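Local coordinates for hypothetical protein lpg0944 (Legionella pneumophila subsp. pneumophila str. Philadelphia 1, PDB 4RXV) that is of unknown function, its N-terminal part being a RavJ-type, probably papain-like (clan CA) peptidase domain, at residues A[2-7]-A[116-121]; A[72-77]-A[112-117]; A[108-113]-A[140-145]. All coordinates share one frame; numbering follows the deposited sequence. Where two conformers were deposited one is given.

Interaction 1: residues A[2-7]-A[116-121]; sequences MAIAPQ and DPQIRT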
loop_
_atom_site.group_PDB
_atom_site.type_symbol
_atom_site.label_atom_id
_atom_site.label_comp_id
_atom_site.label_asym_id
_atom_site.label_seq_id
_atom_site.Cartn_x
_atom_site.Cartn_y
_atom_site.Cartn_z
ATOM N N MET A 2 25.101 0.508 10.203
ATOM C CA MET A 2 23.679 0.805 10.380
ATOM C C MET A 2 22.793 -0.038 9.458
ATOM O O MET A 2 23.206 -0.438 8.365
ATOM C CB MET A 2 23.417 2.295 10.098
ATOM C CG MET A 2 24.081 3.250 11.076
ATOM S SD MET A 2 23.657 4.975 10.737
ATOM C CE MET A 2 24.465 5.226 9.169
ATOM N N ALA A 3 21.568 -0.302 9.902
ATOM C CA ALA A 3 20.549 -0.898 9.047
ATOM C C ALA A 3 19.914 0.158 8.162
ATOM O O ALA A 3 20.224 1.343 8.263
ATOM C CB ALA A 3 19.502 -1.544 9.909
ATOM N N ILE A 4 19.005 -0.267 7.284
ATOM C CA ILE A 4 18.275 0.685 6.461
ATOM C C ILE A 4 17.388 1.570 7.340
ATOM O O ILE A 4 16.760 1.108 8.284
ATOM C CB ILE A 4 17.445 -0.043 5.366
ATOM C CG1 ILE A 4 16.878 0.973 4.375
ATOM C CG2 ILE A 4 16.354 -0.930 5.976
ATOM C CD1 ILE A 4 16.234 0.374 3.140
ATOM N N ALA A 5 17.414 2.867 7.053
ATOM C CA ALA A 5 16.686 3.871 7.822
ATOM C C ALA A 5 15.297 4.136 7.253
ATOM O O ALA A 5 15.097 3.993 6.042
ATOM C CB ALA A 5 17.471 5.172 7.809
ATOM N N PRO A 6 14.367 4.605 8.102
ATOM C CA PRO A 6 13.054 5.004 7.596
ATOM C C PRO A 6 13.140 5.938 6.381
ATOM O O PRO A 6 12.368 5.775 5.429
ATOM C CB PRO A 6 12.403 5.650 8.817
ATOM C CG PRO A 6 12.996 4.908 9.984
ATOM C CD PRO A 6 14.430 4.683 9.569
ATOM N N GLN A 7 14.072 6.877 6.356
ATOM C CA GLN A 7 14.159 7.806 5.225
ATOM C C GLN A 7 14.372 7.081 3.897
ATOM O O GLN A 7 13.774 7.456 2.886
ATOM C CB GLN A 7 15.295 8.818 5.437
ATOM C CG GLN A 7 15.493 9.760 4.247
ATOM C CD GLN A 7 16.699 10.656 4.405
ATOM O OE1 GLN A 7 17.838 10.197 4.333
ATOM N NE2 GLN A 7 16.455 11.944 4.614
ATOM N N ASP A 116 12.883 -5.994 -0.982
ATOM C CA ASP A 116 14.101 -5.281 -0.600
ATOM C C ASP A 116 14.932 -6.086 0.401
ATOM O O ASP A 116 14.482 -6.395 1.492
ATOM C CB ASP A 116 13.717 -3.932 0.008
ATOM C CG ASP A 116 14.909 -3.041 0.264
ATOM O OD1 ASP A 116 15.763 -3.417 1.090
ATOM O OD2 ASP A 116 14.984 -1.947 -0.344
ATOM N N PRO A 117 16.186 -6.395 0.055
ATOM C CA PRO A 117 16.971 -7.255 0.952
ATOM C C PRO A 117 17.359 -6.613 2.280
ATOM O O PRO A 117 17.486 -7.304 3.282
ATOM C CB PRO A 117 18.228 -7.568 0.125
ATOM C CG PRO A 117 18.320 -6.454 -0.842
ATOM C CD PRO A 117 16.925 -6.050 -1.169
ATOM N N GLN A 118 17.503 -5.298 2.304
ATOM C CA GLN A 118 17.885 -4.629 3.545
ATOM C C GLN A 118 16.678 -4.465 4.471
ATOM O O GLN A 118 16.811 -4.394 5.681
ATOM C CB GLN A 118 18.532 -3.282 3.252
ATOM C CG GLN A 118 19.839 -3.405 2.497
ATOM C CD GLN A 118 20.416 -2.058 2.121
ATOM O OE1 GLN A 118 19.717 -1.045 2.136
ATOM N NE2 GLN A 118 21.697 -2.038 1.790
ATOM N N ILE A 119 15.483 -4.426 3.893
ATOM C CA ILE A 119 14.272 -4.485 4.705
ATOM C C ILE A 119 14.153 -5.873 5.346
ATOM O O ILE A 119 13.795 -5.980 6.506
ATOM C CB ILE A 119 13.038 -4.131 3.908
ATOM C CG1 ILE A 119 13.175 -2.685 3.436
ATOM C CG2 ILE A 119 11.758 -4.381 4.757
ATOM C CD1 ILE A 119 12.102 -1.771 3.937
ATOM N N ARG A 120 14.467 -6.915 4.586
ATOM C CA ARG A 120 14.343 -8.298 5.089
ATOM C C ARG A 120 15.053 -8.510 6.419
ATOM O O ARG A 120 14.615 -9.295 7.252
ATOM C CB ARG A 120 14.972 -9.325 4.131
ATOM C CG ARG A 120 14.254 -9.601 2.864
ATOM C CD ARG A 120 13.055 -10.540 3.037
ATOM N NE ARG A 120 12.420 -10.667 1.736
ATOM C CZ ARG A 120 12.515 -11.711 0.933
ATOM N NH1 ARG A 120 13.153 -12.810 1.286
ATOM N NH2 ARG A 120 11.930 -11.654 -0.236
ATOM N N THR A 121 16.201 -7.869 6.610
ATOM C CA THR A 121 16.977 -8.148 7.817
ATOM C C THR A 121 16.690 -7.201 8.982
ATOM O O THR A 121 17.157 -7.421 10.093
ATOM C CB THR A 121 18.479 -8.123 7.526
ATOM O OG1 THR A 121 18.851 -6.809 7.118
ATOM C CG2 THR A 121 18.839 -9.104 6.430
HETATM O O HOH W 1 18.889 -3.228 6.994
#
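The backbone oxygen of Gln-118 is met by both a water and an isoleucine of the other segment. Water 1 donates to Gln-118 O at 2.7 Å. The same water accepts from Ile-4 N at 3.0 Å, so it bridges the two backbones. Beside this bridge Ile-4 CG2 touches Gln-118 O at 3.5 Å. Ile-4 CB meets Gln-118 CB at 4.0 Å. In the conformer given, the rest of Ile-4 lies across the Gln-118 side chain at about a right angle, but two conformers are deposited for Gln-118 and the place of its amide is doubtful. With chi1 at -171° the CG1 branch of Ile-4 is anti to its backbone N, and Ile-4 CD1 lies 4.3 Å from Ile-119 CG1.

The contact joins the N-terminal arm, just ahead of helix 6-14, to the first turn of the short helix 117-122. That turn starts at Asp-116, its N-cap. Ile-119 N donates to Asp-116 OD1 at 3.0 Å, from 36° out of the carboxylate plane. A weaker bond of 2.8 Å runs from Gln-118 N to Asp-116 OD1, bent to 127°. These two bonds hold the carboxylate against the helix start, close to the methyl end of Ile-4. Ile-9 of helix 6-14 packs on both Ile-4 and Ile-119.

Interaction 2: residues A[72-77]-A[112-117]; sequences KSAQEY and VLLDDP
The ring of Tyr-77 meets the CD1 methyl of Leu-114 obliquely, with Tyr-77 CD2 at 4.0 Å from Leu-114 CD1. The ring also meets that of Tyr-205, the two planes at about 50°. This is a buried helix-to-helix contact: the first turn of helix 74-84 rests on the C-terminal end of helix 105-114. Leu-114 CD1 makes the closest approaches. It sits between Ala-74 and Tyr-77, which are one turn apart and point their CB atoms at helix 105-114. Ala-74 CB and Tyr-77 CB are each 4.0 Å from Leu-114 CD1. In Leu-114, chi1 of -75° and chi2 of 161° together place CD1 there. The contact is wholly apolar. Strand 123-133 lies next to it, with Val-125 on Leu-114 and Val-127 on Tyr-77. Leu-213 covers Ala-74 from a C-terminal loop, and Asp-210 accepts from Ala-74 N.

The start of helix 74-84 is fixed on its more open side by polar bonds. Ser-73 is the N-cap and accepts a weak bond from Glu-76 N. Glu-76 OE2 takes two donors. Lys-72 N donates to Glu-76 OE2 at 3.3 Å, from above the carboxylate plane. Ser-73 OG donates to Glu-76 OE2 at 2.7 Å, on the anti lone pair of OE2.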
loop_
_atom_site.group_PDB
_atom_site.type_symbol
_atom_site.label_atom_id
_atom_site.label_comp_id
_atom_site.label_asym_id
_atom_site.label_seq_id
_atom_site.Cartn_x
_atom_site.Cartn_y
_atom_site.Cartn_z
ATOM N N LYS A 72 -1.384 -14.651 0.799
ATOM C CA LYS A 72 -0.841 -15.279 1.991
ATOM C C LYS A 72 0.626 -15.634 1.846
ATOM O O LYS A 72 1.146 -16.298 2.716
ATOM C CB LYS A 72 -1.670 -16.503 2.412
ATOM C CG LYS A 72 -3.122 -16.140 2.737
ATOM C CD LYS A 72 -3.940 -17.313 3.237
ATOM C CE LYS A 72 -5.409 -16.928 3.403
ATOM N NZ LYS A 72 -5.668 -16.196 4.675
ATOM N N SER A 73 1.282 -15.154 0.776
ATOM C CA SER A 73 2.694 -15.425 0.534
ATOM C C SER A 73 3.401 -14.178 0.040
ATOM O O SER A 73 2.810 -13.348 -0.657
ATOM C CB SER A 73 2.863 -16.542 -0.515
ATOM O OG SER A 73 2.601 -16.072 -1.822
ATOM N N ALA A 74 4.682 -14.074 0.359
ATOM C CA ALA A 74 5.471 -12.933 -0.066
ATOM C C ALA A 74 5.495 -12.762 -1.579
ATOM O O ALA A 74 5.365 -11.648 -2.074
ATOM C CB ALA A 74 6.887 -13.026 0.503
ATOM N N GLN A 75 5.639 -13.861 -2.316
ATOM C CA GLN A 75 5.726 -13.762 -3.764
ATOM C C GLN A 75 4.438 -13.161 -4.361
ATOM O O GLN A 75 4.494 -12.448 -5.373
ATOM C CB GLN A 75 6.050 -15.118 -4.409
ATOM C CG GLN A 75 6.283 -15.030 -5.906
ATOM C CD GLN A 75 7.525 -14.214 -6.263
ATOM O OE1 GLN A 75 8.479 -14.178 -5.516
ATOM N NE2 GLN A 75 7.505 -13.562 -7.418
ATOM N N GLU A 76 3.276 -13.449 -3.773
ATOM C CA GLU A 76 2.041 -12.846 -4.276
ATOM C C GLU A 76 2.054 -11.326 -4.169
ATOM O O GLU A 76 1.565 -10.647 -5.057
ATOM C CB GLU A 76 0.835 -13.393 -3.542
ATOM C CG GLU A 76 0.464 -14.806 -3.928
ATOM C CD GLU A 76 -0.538 -15.329 -2.954
ATOM O OE1 GLU A 76 -1.745 -15.122 -3.192
ATOM O OE2 GLU A 76 -0.122 -15.922 -1.938
ATOM N N TYR A 77 2.600 -10.803 -3.082
ATOM C CA TYR A 77 2.684 -9.352 -2.929
ATOM C C TYR A 77 3.650 -8.746 -3.945
ATOM O O TYR A 77 3.363 -7.701 -4.528
ATOM C CB TYR A 77 3.080 -8.982 -1.512
ATOM C CG TYR A 77 1.995 -9.289 -0.506
ATOM C CD1 TYR A 77 0.860 -8.499 -0.432
ATOM C CD2 TYR A 77 2.089 -10.373 0.351
ATOM C CE1 TYR A 77 -0.159 -8.771 0.456
ATOM C CE2 TYR A 77 1.070 -10.663 1.256
ATOM C CZ TYR A 77 -0.052 -9.849 1.300
ATOM O OH TYR A 77 -1.104 -10.085 2.153
ATOM N N VAL A 112 6.745 -4.187 -2.681
ATOM C CA VAL A 112 7.941 -3.353 -2.760
ATOM C C VAL A 112 8.871 -3.621 -1.578
ATOM O O VAL A 112 10.083 -3.732 -1.739
ATOM C CB VAL A 112 7.548 -1.865 -2.845
ATOM C CG1 VAL A 112 8.737 -0.959 -2.649
ATOM C CG2 VAL A 112 6.835 -1.566 -4.176
ATOM N N LEU A 113 8.297 -3.687 -0.389
ATOM C CA LEU A 113 9.080 -3.853 0.825
ATOM C C LEU A 113 9.641 -5.258 0.964
ATOM O O LEU A 113 10.785 -5.428 1.365
ATOM C CB LEU A 113 8.224 -3.493 2.024
ATOM C CG LEU A 113 7.769 -2.042 2.009
ATOM C CD1 LEU A 113 6.641 -1.839 3.021
ATOM C CD2 LEU A 113 8.886 -1.066 2.183
ATOM N N LEU A 114 8.855 -6.271 0.620
ATOM C CA LEU A 114 9.291 -7.660 0.675
ATOM C C LEU A 114 10.398 -7.931 -0.335
ATOM O O LEU A 114 11.150 -8.882 -0.187
ATOM C CB LEU A 114 8.093 -8.612 0.481
ATOM C CG LEU A 114 7.185 -8.721 1.714
ATOM C CD1 LEU A 114 5.825 -9.252 1.363
ATOM C CD2 LEU A 114 7.820 -9.577 2.786
ATOM N N ASP A 115 10.464 -7.135 -1.394
ATOM C CA ASP A 115 11.446 -7.318 -2.451
ATOM C C ASP A 115 12.791 -6.704 -2.101
ATOM O O ASP A 115 13.721 -6.867 -2.860
ATOM C CB ASP A 115 10.930 -6.690 -3.744
ATOM C CG ASP A 115 11.747 -7.087 -4.939
ATOM O OD1 ASP A 115 11.880 -8.299 -5.178
ATOM O OD2 ASP A 115 12.259 -6.181 -5.629
ATOM N N ASP A 116 12.883 -5.994 -0.982
ATOM C CA ASP A 116 14.101 -5.281 -0.600
ATOM C C ASP A 116 14.932 -6.086 0.401
ATOM O O ASP A 116 14.482 -6.395 1.492
ATOM C CB ASP A 116 13.717 -3.932 0.008
ATOM C CG ASP A 116 14.909 -3.041 0.264
ATOM O OD1 ASP A 116 15.763 -3.417 1.090
ATOM O OD2 ASP A 116 14.984 -1.947 -0.344
ATOM N N PRO A 117 16.186 -6.395 0.055
ATOM C CA PRO A 117 16.971 -7.255 0.952
ATOM C C PRO A 117 17.359 -6.613 2.280
ATOM O O PRO A 117 17.486 -7.304 3.282
ATOM C CB PRO A 117 18.228 -7.568 0.125
ATOM C CG PRO A 117 18.320 -6.454 -0.842
ATOM C CD PRO A 117 16.925 -6.050 -1.169
#

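Interaction 3: residues A[108-113]-A[140-145]; sequences HSAGVL and NITLLV
Thr-142 faces helix 105-114 with both of its branches. Thr-142 OG1 lies 3.7 Å from Ala-110 CB. Thr-142 CG2 touches Leu-113 CD1 at 3.9 Å and also reaches Ala-110 CA at 3.9 Å. The chi1 of -68° puts OG1 beside the backbone N and CG2 anti to it, so hydroxyl and methyl share the work: OG1 meets Ala-110, and CG2 meets both Ala-110 and Leu-113. The side chains of Leu-113 and Thr-142 run past each other in opposite directions. Leu-113 CD1 then continues to Leu-144 CD2 at 4.0 Å, where the two leucines meet at a slant. One methyl of the helix thus lies against two residues on the same face of the strand.

The segment axes come within 8.3 Å and are nearly parallel, at 22°. A helix laid along an antiparallel sheet in this way is consistent with a papain-like fold, as expected for clan CA. Strand 136-146 lies inside its sheet. Thr-142 and Leu-144 bond by their backbones to strand 168-170, and Ile-141, Leu-143 and Val-145 to strand 123-133. Val-170 and Ile-9 also pack on Leu-113, and Ile-9 touches Leu-144 as well.

The hydroxyl of Thr-142 is buried but has a partner. It is hydrogen-bonded to Ala-106 O, one turn before Ala-110 on the same helix. The contact is mostly methyl packing. The bond to Ala-106 O satisfies the buried hydroxyl, would restrict its rotation, and ties the strand to the helix backbone.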
loop_
_atom_site.group_PDB
_atom_site.type_symbol
_atom_site.label_atom_id
_atom_site.label_comp_id
_atom_site.label_asym_id
_atom_site.label_seq_id
_atom_site.Cartn_x
_atom_site.Cartn_y
_atom_site.Cartn_z
ATOM N N HIS A 108 0.504 -3.538 -2.926
ATOM C CA HIS A 108 1.589 -3.074 -3.788
ATOM C C HIS A 108 2.811 -2.762 -2.941
ATOM O O HIS A 108 3.916 -3.212 -3.223
ATOM C CB HIS A 108 1.114 -1.841 -4.539
ATOM C CG HIS A 108 2.040 -1.362 -5.603
ATOM N ND1 HIS A 108 3.287 -0.835 -5.341
ATOM C CD2 HIS A 108 1.859 -1.309 -6.941
ATOM C CE1 HIS A 108 3.837 -0.503 -6.490
ATOM N NE2 HIS A 108 2.992 -0.773 -7.472
ATOM N N SER A 109 2.622 -1.955 -1.911
ATOM C CA SER A 109 3.736 -1.588 -1.022
ATOM C C SER A 109 4.285 -2.777 -0.261
ATOM O O SER A 109 5.504 -2.838 -0.051
ATOM C CB SER A 109 3.329 -0.496 -0.040
ATOM O OG SER A 109 2.970 0.692 -0.695
ATOM N N ALA A 110 3.446 -3.722 0.148
ATOM C CA ALA A 110 3.961 -4.940 0.759
ATOM C C ALA A 110 4.944 -5.628 -0.187
ATOM O O ALA A 110 6.010 -6.074 0.249
ATOM C CB ALA A 110 2.836 -5.868 1.156
ATOM N N GLY A 111 4.620 -5.693 -1.482
ATOM C CA GLY A 111 5.534 -6.272 -2.454
ATOM C C GLY A 111 6.829 -5.509 -2.582
ATOM O O GLY A 111 7.906 -6.110 -2.585
ATOM N N VAL A 112 6.745 -4.187 -2.681
ATOM C CA VAL A 112 7.941 -3.353 -2.760
ATOM C C VAL A 112 8.871 -3.621 -1.578
ATOM O O VAL A 112 10.083 -3.732 -1.739
ATOM C CB VAL A 112 7.548 -1.865 -2.845
ATOM C CG1 VAL A 112 8.737 -0.959 -2.649
ATOM C CG2 VAL A 112 6.835 -1.566 -4.176
ATOM N N LEU A 113 8.297 -3.687 -0.389
ATOM C CA LEU A 113 9.080 -3.853 0.825
ATOM C C LEU A 113 9.641 -5.258 0.964
ATOM O O LEU A 113 10.785 -5.428 1.365
ATOM C CB LEU A 113 8.224 -3.493 2.024
ATOM C CG LEU A 113 7.769 -2.042 2.009
ATOM C CD1 LEU A 113 6.641 -1.839 3.021
ATOM C CD2 LEU A 113 8.886 -1.066 2.183
ATOM N N ASN A 140 -7.064 -1.790 3.849
ATOM C CA ASN A 140 -5.873 -2.537 4.236
ATOM C C ASN A 140 -4.667 -1.613 4.278
ATOM O O ASN A 140 -4.578 -0.636 3.521
ATOM C CB ASN A 140 -5.658 -3.737 3.342
ATOM C CG ASN A 140 -6.819 -4.720 3.440
ATOM O OD1 ASN A 140 -7.355 -4.944 4.516
ATOM N ND2 ASN A 140 -7.216 -5.278 2.331
ATOM N N ILE A 141 -3.768 -1.911 5.194
ATOM C CA ILE A 141 -2.564 -1.127 5.447
ATOM C C ILE A 141 -1.398 -2.080 5.596
ATOM O O ILE A 141 -1.545 -3.168 6.148
ATOM C CB ILE A 141 -2.730 -0.286 6.764
ATOM C CG1 ILE A 141 -3.864 0.735 6.579
ATOM C CG2 ILE A 141 -1.436 0.379 7.152
ATOM C CD1 ILE A 141 -4.221 1.473 7.870
ATOM N N THR A 142 -0.223 -1.677 5.137
ATOM C CA THR A 142 1.006 -2.448 5.300
ATOM C C THR A 142 1.782 -1.915 6.479
ATOM O O THR A 142 1.860 -0.696 6.681
ATOM C CB THR A 142 1.767 -2.483 3.985
ATOM O OG1 THR A 142 0.986 -3.274 3.089
ATOM C CG2 THR A 142 3.158 -3.082 4.096
ATOM N N LEU A 143 2.369 -2.824 7.256
ATOM C CA LEU A 143 3.214 -2.474 8.392
ATOM C C LEU A 143 4.614 -3.033 8.221
ATOM O O LEU A 143 4.806 -4.135 7.713
ATOM C CB LEU A 143 2.679 -3.020 9.717
ATOM C CG LEU A 143 1.242 -2.667 10.082
ATOM C CD1 LEU A 143 0.872 -3.387 11.394
ATOM C CD2 LEU A 143 1.052 -1.179 10.192
ATOM N N LEU A 144 5.571 -2.253 8.696
ATOM C CA LEU A 144 6.929 -2.716 8.977
ATOM C C LEU A 144 7.087 -2.824 10.479
ATOM O O LEU A 144 6.940 -1.830 11.180
ATOM C CB LEU A 144 7.953 -1.731 8.415
ATOM C CG LEU A 144 7.992 -1.656 6.887
ATOM C CD1 LEU A 144 8.602 -0.340 6.422
ATOM C CD2 LEU A 144 8.763 -2.808 6.315
ATOM N N VAL A 145 7.312 -4.035 10.985
ATOM C CA VAL A 145 7.475 -4.222 12.424
ATOM C C VAL A 145 8.903 -4.656 12.707
ATOM O O VAL A 145 9.480 -5.418 11.958
ATOM C CB VAL A 145 6.453 -5.230 13.014
ATOM C CG1 VAL A 145 5.024 -4.680 12.862
ATOM C CG2 VAL A 145 6.578 -6.603 12.389
#

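In the fold
The centres of interactions 2 and 3 are 8 Å apart, and each is 14 Å from that of interaction 1. Helix 105-114 is common to interactions 2 and 3. It lies between helix 74-84 and strand 136-146, and Tyr-77 touches Ala-110 and Gly-111 directly. Helix 117-122 follows at once in the chain and carries interaction 1 to the N-terminal arm. Ile-119 packs on Leu-113 O and Leu-144, and Arg-120 probably bonds to Leu-114 O. In chain order come 2-7, 72-77, 108-121 and 140-145. Interactions 2 and 3 are thus the buried contacts of helix 105-114 in the peptidase-like part, while interaction 1 attaches the N-terminal arm nearer the surface.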